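Local coordinates for protein aspartate carbamoyltransferase (Leishmania major, PDB 7K46) that probably catalyses the transfer of a carbamoyl group from carbamoyl phosphate to L-aspartate, an early step of pyrimidine biosynthesis, at residues A[55-60]-A[98-103]; A[163-168]-A[193-198]; A[236-241]-A[283-288]. All coordinates share one frame; numbering follows the deposited sequence.

Interaction 1: residues A[55-60]-A[98-103]; sequences TPLFFE and DTIRTL
L57 meets the helix with both ends of its side chain. Its CD2 lies 3.8 Å from T99 CG2 and 4.0 Å from I100 CD1, while its CB faces L103 CD2. CG stands anti to the backbone N (chi1 -168°), which carries the two methyls out toward the helix, CD1 against T99 and CD2 against T99 and I100. The other apolar meeting is T55 with L103, a methyl set against a branch: T55 CG2 comes within 3.5 Å of L103 CD2. L103 was modelled in two conformers, so the exact closeness of its contacts with T55 and L57 is doubtful. Threonine suits both T55 and T99, since each gives its methyl to the interface and keeps a hydroxyl for polar partners.

No hydrogen bond crosses between 55-60 and 98-103, and the polar groups are served from other directions. T55 OG1 bonds to S107 OG and Y106 OH, and T99 OG1 to E94. Within the helix, D98 O takes both T102 N and, at 2.9 Å, T102 OG1, the two donors reaching it from opposite faces of its plane.

Helix 96-104 packs on the parallel sheet of the carbamoyl phosphate-binding domain: segments 55-58 and 98-103 run nearly antiparallel, at 161°, their axes 10.4 Å apart, the usual spacing of a helix on a sheet. F83 fills in beside T55, L57 and L103. Strand 109-113 pairs with the strand through its backbone and supports I100 and L103 through L110. Helix 63-74 packs on P56 and F58, whereas D98, R101 and T102 turn to the second subunit, where D98 forms a salt bridge with R291 of that chain.

Interaction 2: residues A[163-168]-A[193-198]; sequences AIALIG and YLIAPA
Y193 crosses to segment 163-168 with backbone and side chain together. Its N donates to I164 O at 2.8 Å and its O accepts from L166 N, so that one residue holds two rungs of the parallel ladder. Y193 CB sits 3.9 Å from A165 CB on the same face of the sheet. CG stands anti to the carbonyl carbon (chi1 -67°), which sends the ring back toward the start of the strand, where A163 CB approaches its edge at CE2. A tyrosine fits because its CB packs on A165 and its ring edge borders A163, while its hydroxyl reaches D234 and K191.

I195 continues the ladder: its N points at L166 O (2.9 Å, a nearly straight 170°), and its O receives G168 N at 3.0 Å. Its CB lies 4.0 Å from I167 CG1, and the two beta-branched side chains run alongside each other, against L269 of helix 262-269. Strands 163-167 and 191-195 are joined through helix 174-186 as a beta-alpha-beta crossover, in the central part of the Rossmann-like sheet of the aspartate-binding domain.

L166 projects to the other face, where its CD1 meets L194 CD2 at 4.0 Å. These leucines too lie alongside each other; Y239 of strand 237-240 touches L166, and I221 of strand 220-224 touches L194. Both are fully apolar and flexible enough to fill a buried sheet face. Beyond the strand, G168 has a backbone conformation in which a CB would collide with the carbonyl O of I167, which explains a glycine here. G168 O comes 3.2 Å from A196 CB and also borders the P197 ring at CD.

Interaction 3: residues A[236-241]-A[283-288]; sequences DVLYAT and MVVMHP
The imidazole of H287 lies with one face under A240 O and T241 CA, both set toward its rim. A240 O is 3.3 Å from H287 CG, and T241 CA makes a CH-pi contact 4.1 Å from the ring centroid. H287 and P288 begin the HPLPR sequence of aspartate carbamoyltransferases, which in relatives helps to form the aspartate site; here it follows strand 284-286, an outer strand of the Rossmann-like parallel sheet. H287 NE2 bonds to E294 and ND1 to L289 N, so both ring nitrogens are engaged and the ring's rotation is fixed.

Further back, strands 237-240 and 284-286 are in parallel register. V284 N to D236 O, L238 N to V284 O, M286 N to L238 O and A240 N to M286 O form the ladder; the third is the straightest, at 2.9 Å and 170°.

On one face, Y239 leans obliquely on two residues: its CD2 is 3.9 Å from M286 CB, and its CZ is 3.7 Å from P288 CD. Its hydroxyl reaches D148 of helix 142-156. M286 also brings its SD within 3.9 Å of V237 CG1, the unbranched thioether bending readily beside a rigid valine. L238, on the other face, is met by M283, whose chi1 of 60° and further bends fold its CE round to within 3.6 Å of L238 CG.

The carbonyl of A240 is buried without a hydrogen-bond donor; its O receives a CA-H...O contact from H287 CA, and P288 CD lies 3.2 Å from A240 O.

How the interactions relate
All three contacts are buried, but their chemistry differs. Interaction 1 is helix-on-sheet packing, carried by methyl groups without a hydrogen bond between its segments, and the far flank of its helix meets another subunit. Interactions 2 and 3 are parallel strand pairings, each with four backbone bonds, in one sheet of the other domain; no other chain touches them. Their strands 163-167 and 237-240 are neighbours, so A163 O lies 2.8 Å from D236 N in a probable hydrogen bond, and I167 O probably bonds T241 OG1. Interaction 1 stands apart from interaction 3, about 13 Å between nearest atoms, on the opposite side of the chain's centre.

Interaction 1: residues A[55-60]-A[98-103]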
loop_
_atom_site.group_PDB
_atom_site.type_symbol
_atom_site.label_atom_id
_atom_site.label_comp_id
_atom_site.label_asym_id
_atom_site.label_seq_id
_atom_site.Cartn_x
_atom_site.Cartn_y
_atom_site.Cartn_z
ATOM N N THR A 55 3.312 -10.008 4.652
ATOM C CA THR A 55 1.992 -9.731 4.082
ATOM C C THR A 55 0.954 -9.683 5.193
ATOM O O THR A 55 0.704 -10.712 5.851
ATOM C CB THR A 55 1.559 -10.766 3.035
ATOM O OG1 THR A 55 2.502 -10.801 1.961
ATOM C CG2 THR A 55 0.194 -10.374 2.466
ATOM N N PRO A 56 0.298 -8.547 5.413
ATOM C CA PRO A 56 -0.877 -8.528 6.290
ATOM C C PRO A 56 -2.123 -8.953 5.533
ATOM O O PRO A 56 -2.317 -8.605 4.362
ATOM C CB PRO A 56 -0.977 -7.054 6.724
ATOM C CG PRO A 56 0.261 -6.363 6.121
ATOM C CD PRO A 56 0.647 -7.199 4.944
ATOM N N LEU A 57 -2.969 -9.717 6.219
ATOM C CA LEU A 57 -4.238 -10.187 5.667
ATOM C C LEU A 57 -5.298 -9.812 6.696
ATOM O O LEU A 57 -5.471 -10.514 7.697
ATOM C CB LEU A 57 -4.206 -11.691 5.388
ATOM C CG LEU A 57 -5.359 -12.251 4.551
ATOM C CD1 LEU A 57 -5.279 -11.739 3.104
ATOM C CD2 LEU A 57 -5.367 -13.777 4.601
ATOM N N PHE A 58 -5.983 -8.692 6.467
ATOM C CA PHE A 58 -6.878 -8.105 7.460
ATOM C C PHE A 58 -8.308 -8.194 6.942
ATOM O O PHE A 58 -8.677 -7.514 5.976
ATOM C CB PHE A 58 -6.479 -6.660 7.774
ATOM C CG PHE A 58 -5.434 -6.536 8.854
ATOM C CD1 PHE A 58 -4.242 -7.249 8.781
ATOM C CD2 PHE A 58 -5.635 -5.684 9.936
ATOM C CE1 PHE A 58 -3.274 -7.132 9.780
ATOM C CE2 PHE A 58 -4.675 -5.563 10.941
ATOM C CZ PHE A 58 -3.492 -6.280 10.861
ATOM N N PHE A 59 -9.100 -9.063 7.563
ATOM C CA PHE A 59 -10.499 -9.231 7.196
ATOM C C PHE A 59 -11.409 -8.241 7.905
ATOM O O PHE A 59 -12.580 -8.111 7.531
ATOM C CB PHE A 59 -10.957 -10.662 7.494
ATOM C CG PHE A 59 -10.375 -11.687 6.559
ATOM C CD1 PHE A 59 -9.100 -12.189 6.769
ATOM C CD2 PHE A 59 -11.101 -12.145 5.469
ATOM C CE1 PHE A 59 -8.556 -13.127 5.911
ATOM C CE2 PHE A 59 -10.560 -13.090 4.608
ATOM C CZ PHE A 59 -9.282 -13.579 4.834
ATOM N N GLU A 60 -10.907 -7.562 8.922
ATOM C CA GLU A 60 -11.600 -6.448 9.542
ATOM C C GLU A 60 -10.630 -5.277 9.619
ATOM O O GLU A 60 -9.416 -5.465 9.711
ATOM C CB GLU A 60 -12.131 -6.817 10.936
ATOM C CG GLU A 60 -11.117 -7.503 11.833
ATOM C CD GLU A 60 -11.668 -7.789 13.218
ATOM O OE1 GLU A 60 -12.909 -7.715 13.370
ATOM O OE2 GLU A 60 -10.866 -8.083 14.145
ATOM N N ASP A 98 -6.467 -21.539 0.922
ATOM C CA ASP A 98 -5.815 -21.255 -0.355
ATOM C C ASP A 98 -5.214 -19.861 -0.373
ATOM O O ASP A 98 -4.164 -19.641 -0.991
ATOM C CB ASP A 98 -6.798 -21.417 -1.516
ATOM C CG ASP A 98 -7.025 -22.872 -1.889
ATOM O OD1 ASP A 98 -6.376 -23.756 -1.277
ATOM O OD2 ASP A 98 -7.857 -23.132 -2.784
ATOM N N THR A 99 -5.862 -18.902 0.294
ATOM C CA THR A 99 -5.298 -17.560 0.362
ATOM C C THR A 99 -3.987 -17.559 1.138
ATOM O O THR A 99 -3.015 -16.914 0.721
ATOM C CB THR A 99 -6.305 -16.599 0.990
ATOM O OG1 THR A 99 -7.480 -16.554 0.169
ATOM C CG2 THR A 99 -5.702 -15.194 1.098
ATOM N N ILE A 100 -3.949 -18.272 2.271
ATOM C CA ILE A 100 -2.716 -18.388 3.050
ATOM C C ILE A 100 -1.599 -18.990 2.202
ATOM O O ILE A 100 -0.464 -18.498 2.204
ATOM C CB ILE A 100 -2.970 -19.213 4.328
ATOM C CG1 ILE A 100 -3.947 -18.470 5.255
ATOM C CG2 ILE A 100 -1.649 -19.555 5.050
ATOM C CD1 ILE A 100 -3.421 -17.120 5.770
ATOM N N ARG A 101 -1.896 -20.080 1.483
ATOM C CA ARG A 101 -0.891 -20.677 0.601
ATOM C C ARG A 101 -0.384 -19.664 -0.417
ATOM O O ARG A 101 0.802 -19.660 -0.770
ATOM C CB ARG A 101 -1.467 -21.890 -0.131
ATOM C CG ARG A 101 -2.144 -22.928 0.756
ATOM C CD ARG A 101 -1.459 -24.245 0.620
ATOM N NE ARG A 101 -2.235 -25.362 1.147
ATOM C CZ ARG A 101 -1.686 -26.520 1.479
ATOM N NH1 ARG A 101 -0.377 -26.702 1.400
ATOM N NH2 ARG A 101 -2.464 -27.513 1.900
ATOM N N THR A 102 -1.282 -18.820 -0.926
ATOM C CA THR A 102 -0.867 -17.786 -1.867
ATOM C C THR A 102 0.129 -16.826 -1.215
ATOM O O THR A 102 1.171 -16.507 -1.802
ATOM C CB THR A 102 -2.112 -17.054 -2.389
ATOM O OG1 THR A 102 -2.969 -18.001 -3.051
ATOM C CG2 THR A 102 -1.731 -15.957 -3.390
ATOM N N LEU A 103 -0.148 -16.394 0.021
ATOM C CA LEU A 103 0.789 -15.524 0.732
ATOM C C LEU A 103 2.128 -16.216 0.970
ATOM O O LEU A 103 3.190 -15.589 0.851
ATOM C CB LEU A 103 0.184 -15.071 2.063
ATOM C CG LEU A 103 -0.661 -13.798 2.082
ATOM C CD1 LEU A 103 -1.849 -13.903 1.135
ATOM C CD2 LEU A 103 -1.126 -13.480 3.512
#

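Interaction 2: residues A[163-168]-A[193-198]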
loop_
_atom_site.group_PDB
_atom_site.type_symbol
_atom_site.label_atom_id
_atom_site.label_comp_id
_atom_site.label_asym_id
_atom_site.label_seq_id
_atom_site.Cartn_x
_atom_site.Cartn_y
_atom_site.Cartn_z
ATOM N N ALA A 163 -1.037 -2.172 41.644
ATOM C CA ALA A 163 -2.491 -2.237 41.659
ATOM C C ALA A 163 -3.006 -1.634 40.359
ATOM O O ALA A 163 -2.632 -0.512 40.001
ATOM C CB ALA A 163 -3.075 -1.480 42.854
ATOM N N ILE A 164 -3.869 -2.366 39.667
ATOM C CA ILE A 164 -4.367 -1.960 38.357
ATOM C C ILE A 164 -5.881 -2.090 38.353
ATOM O O ILE A 164 -6.428 -3.060 38.886
ATOM C CB ILE A 164 -3.735 -2.798 37.222
ATOM C CG1 ILE A 164 -4.343 -2.431 35.859
ATOM C CG2 ILE A 164 -3.880 -4.291 37.496
ATOM C CD1 ILE A 164 -3.589 -3.032 34.677
ATOM N N ALA A 165 -6.560 -1.104 37.770
ATOM C CA ALA A 165 -8.001 -1.163 37.567
ATOM C C ALA A 165 -8.275 -1.440 36.099
ATOM O O ALA A 165 -7.743 -0.746 35.226
ATOM C CB ALA A 165 -8.683 0.141 37.993
ATOM N N LEU A 166 -9.060 -2.481 35.828
ATOM C CA LEU A 166 -9.553 -2.773 34.485
ATOM C C LEU A 166 -10.983 -2.253 34.440
ATOM O O LEU A 166 -11.816 -2.650 35.260
ATOM C CB LEU A 166 -9.486 -4.273 34.172
ATOM C CG LEU A 166 -8.128 -4.935 34.420
ATOM C CD1 LEU A 166 -8.205 -6.450 34.274
ATOM C CD2 LEU A 166 -7.019 -4.365 33.506
ATOM N N ILE A 167 -11.252 -1.324 33.525
ATOM C CA ILE A 167 -12.454 -0.499 33.579
ATOM C C ILE A 167 -13.184 -0.617 32.253
ATOM O O ILE A 167 -12.617 -0.271 31.211
ATOM C CB ILE A 167 -12.113 0.974 33.851
ATOM C CG1 ILE A 167 -11.286 1.112 35.135
ATOM C CG2 ILE A 167 -13.395 1.837 33.882
ATOM C CD1 ILE A 167 -10.518 2.416 35.189
ATOM N N GLY A 168 -14.440 -1.055 32.290
ATOM C CA GLY A 168 -15.257 -1.049 31.081
ATOM C C GLY A 168 -16.289 -2.167 31.107
ATOM O O GLY A 168 -16.730 -2.595 32.172
ATOM N N TYR A 193 -8.430 -4.209 40.484
ATOM C CA TYR A 193 -9.796 -3.709 40.591
ATOM C C TYR A 193 -10.513 -3.996 39.280
ATOM O O TYR A 193 -9.989 -3.682 38.207
ATOM C CB TYR A 193 -9.813 -2.203 40.877
ATOM C CG TYR A 193 -9.276 -1.810 42.233
ATOM C CD1 TYR A 193 -10.106 -1.809 43.353
ATOM C CD2 TYR A 193 -7.948 -1.432 42.401
ATOM C CE1 TYR A 193 -9.631 -1.453 44.607
ATOM C CE2 TYR A 193 -7.458 -1.065 43.663
ATOM C CZ TYR A 193 -8.308 -1.081 44.760
ATOM O OH TYR A 193 -7.840 -0.722 46.011
ATOM N N LEU A 194 -11.707 -4.590 39.368
ATOM C CA LEU A 194 -12.546 -4.887 38.203
ATOM C C LEU A 194 -13.751 -3.950 38.256
ATOM O O LEU A 194 -14.692 -4.187 39.019
ATOM C CB LEU A 194 -12.979 -6.351 38.207
ATOM C CG LEU A 194 -11.845 -7.383 38.211
ATOM C CD1 LEU A 194 -12.404 -8.794 38.431
ATOM C CD2 LEU A 194 -11.062 -7.299 36.907
ATOM N N ILE A 195 -13.719 -2.888 37.446
ATOM C CA ILE A 195 -14.704 -1.807 37.497
ATOM C C ILE A 195 -15.604 -1.934 36.276
ATOM O O ILE A 195 -15.161 -1.701 35.145
ATOM C CB ILE A 195 -14.038 -0.422 37.524
ATOM C CG1 ILE A 195 -12.925 -0.350 38.584
ATOM C CG2 ILE A 195 -15.097 0.671 37.707
ATOM C CD1 ILE A 195 -13.417 -0.531 40.018
ATOM N N ALA A 196 -16.871 -2.272 36.492
ATOM C CA ALA A 196 -17.781 -2.501 35.383
ATOM C C ALA A 196 -19.188 -2.167 35.825
ATOM O O ALA A 196 -19.543 -2.397 36.991
ATOM C CB ALA A 196 -17.718 -3.955 34.897
ATOM N N PRO A 197 -20.028 -1.647 34.930
ATOM C CA PRO A 197 -21.432 -1.417 35.282
ATOM C C PRO A 197 -22.131 -2.716 35.670
ATOM O O PRO A 197 -21.717 -3.815 35.292
ATOM C CB PRO A 197 -22.041 -0.821 34.006
ATOM C CG PRO A 197 -20.883 -0.381 33.160
ATOM C CD PRO A 197 -19.718 -1.261 33.535
ATOM N N ALA A 198 -23.217 -2.570 36.429
ATOM C CA ALA A 198 -24.021 -3.715 36.846
ATOM C C ALA A 198 -24.399 -4.584 35.651
ATOM O O ALA A 198 -24.937 -4.094 34.654
ATOM C CB ALA A 198 -25.287 -3.232 37.561
#

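Interaction 3: residues A[236-241]-A[283-288]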
loop_
_atom_site.group_PDB
_atom_site.type_symbol
_atom_site.label_atom_id
_atom_site.label_comp_id
_atom_site.label_asym_id
_atom_site.label_seq_id
_atom_site.Cartn_x
_atom_site.Cartn_y
_atom_site.Cartn_z
ATOM N N ASP A 236 -1.928 2.104 40.659
ATOM C CA ASP A 236 -0.774 2.482 39.856
ATOM C C ASP A 236 -1.104 2.567 38.375
ATOM O O ASP A 236 -0.419 3.287 37.635
ATOM C CB ASP A 236 0.346 1.475 40.088
ATOM C CG ASP A 236 0.681 1.338 41.556
ATOM O OD1 ASP A 236 1.092 2.355 42.161
ATOM O OD2 ASP A 236 0.486 0.233 42.110
ATOM N N VAL A 237 -2.137 1.854 37.935
ATOM C CA VAL A 237 -2.593 1.866 36.546
ATOM C C VAL A 237 -4.116 1.924 36.543
ATOM O O VAL A 237 -4.774 1.106 37.195
ATOM C CB VAL A 237 -2.111 0.620 35.770
ATOM C CG1 VAL A 237 -2.649 0.637 34.319
ATOM C CG2 VAL A 237 -0.588 0.538 35.782
ATOM N N LEU A 238 -4.673 2.897 35.819
ATOM C CA LEU A 238 -6.083 2.896 35.435
ATOM C C LEU A 238 -6.138 2.522 33.960
ATOM O O LEU A 238 -5.722 3.309 33.107
ATOM C CB LEU A 238 -6.725 4.261 35.659
ATOM C CG LEU A 238 -6.735 4.791 37.089
ATOM C CD1 LEU A 238 -7.399 6.173 37.136
ATOM C CD2 LEU A 238 -7.464 3.786 37.997
ATOM N N TYR A 239 -6.650 1.331 33.661
ATOM C CA TYR A 239 -6.693 0.809 32.292
ATOM C C TYR A 239 -8.147 0.870 31.836
ATOM O O TYR A 239 -8.974 0.054 32.250
ATOM C CB TYR A 239 -6.114 -0.608 32.227
ATOM C CG TYR A 239 -5.939 -1.188 30.825
ATOM C CD1 TYR A 239 -7.011 -1.762 30.148
ATOM C CD2 TYR A 239 -4.700 -1.187 30.201
ATOM C CE1 TYR A 239 -6.859 -2.302 28.876
ATOM C CE2 TYR A 239 -4.536 -1.719 28.916
ATOM C CZ TYR A 239 -5.614 -2.277 28.267
ATOM O OH TYR A 239 -5.454 -2.812 27.018
ATOM N N ALA A 240 -8.455 1.847 30.989
ATOM C CA ALA A 240 -9.812 2.093 30.526
ATOM C C ALA A 240 -10.060 1.441 29.169
ATOM O O ALA A 240 -9.146 1.276 28.355
ATOM C CB ALA A 240 -10.080 3.597 30.430
ATOM N N THR A 241 -11.318 1.079 28.925
ATOM C CA THR A 241 -11.723 0.521 27.643
ATOM C C THR A 241 -13.061 1.130 27.242
ATOM O O THR A 241 -13.784 1.702 28.063
ATOM C CB THR A 241 -11.846 -1.019 27.675
ATOM O OG1 THR A 241 -12.837 -1.397 28.639
ATOM C CG2 THR A 241 -10.510 -1.676 28.029
ATOM N N MET A 283 1.615 7.283 38.609
ATOM C CA MET A 283 0.688 6.305 38.047
ATOM C C MET A 283 0.504 6.635 36.571
ATOM O O MET A 283 0.956 7.677 36.092
ATOM C CB MET A 283 -0.648 6.287 38.815
ATOM C CG MET A 283 -1.417 7.616 38.836
ATOM S SD MET A 283 -2.349 7.942 37.303
ATOM C CE MET A 283 -3.690 6.764 37.462
ATOM N N VAL A 284 -0.150 5.729 35.838
ATOM C CA VAL A 284 -0.494 6.013 34.449
ATOM C C VAL A 284 -1.940 5.637 34.166
ATOM O O VAL A 284 -2.507 4.717 34.771
ATOM C CB VAL A 284 0.434 5.301 33.436
ATOM C CG1 VAL A 284 1.850 5.867 33.510
ATOM C CG2 VAL A 284 0.418 3.788 33.649
ATOM N N VAL A 285 -2.526 6.372 33.223
ATOM C CA VAL A 285 -3.796 6.039 32.603
ATOM C C VAL A 285 -3.486 5.428 31.243
ATOM O O VAL A 285 -2.707 5.992 30.466
ATOM C CB VAL A 285 -4.687 7.285 32.457
ATOM C CG1 VAL A 285 -5.936 6.962 31.654
ATOM C CG2 VAL A 285 -5.047 7.858 33.842
ATOM N N MET A 286 -4.086 4.281 30.959
ATOM C CA MET A 286 -3.877 3.589 29.702
ATOM C C MET A 286 -5.228 3.259 29.077
ATOM O O MET A 286 -6.266 3.258 29.742
ATOM C CB MET A 286 -3.048 2.306 29.911
ATOM C CG MET A 286 -1.625 2.578 30.424
ATOM S SD MET A 286 -0.763 1.069 30.942
ATOM C CE MET A 286 -0.823 0.068 29.443
ATOM N N HIS A 287 -5.195 2.970 27.781
ATOM C CA HIS A 287 -6.395 2.680 27.006
ATOM C C HIS A 287 -5.906 2.097 25.689
ATOM O O HIS A 287 -5.054 2.709 25.036
ATOM C CB HIS A 287 -7.213 3.957 26.779
ATOM C CG HIS A 287 -8.584 3.727 26.221
ATOM N ND1 HIS A 287 -8.827 2.922 25.129
ATOM C CD2 HIS A 287 -9.787 4.234 26.590
ATOM C CE1 HIS A 287 -10.119 2.934 24.852
ATOM N NE2 HIS A 287 -10.724 3.722 25.726
ATOM N N PRO A 288 -6.386 0.919 25.281
ATOM C CA PRO A 288 -5.880 0.322 24.033
ATOM C C PRO A 288 -6.249 1.114 22.788
ATOM O O PRO A 288 -5.551 0.982 21.767
ATOM C CB PRO A 288 -6.522 -1.077 24.025
ATOM C CG PRO A 288 -7.786 -0.915 24.867
ATOM C CD PRO A 288 -7.393 0.071 25.948
#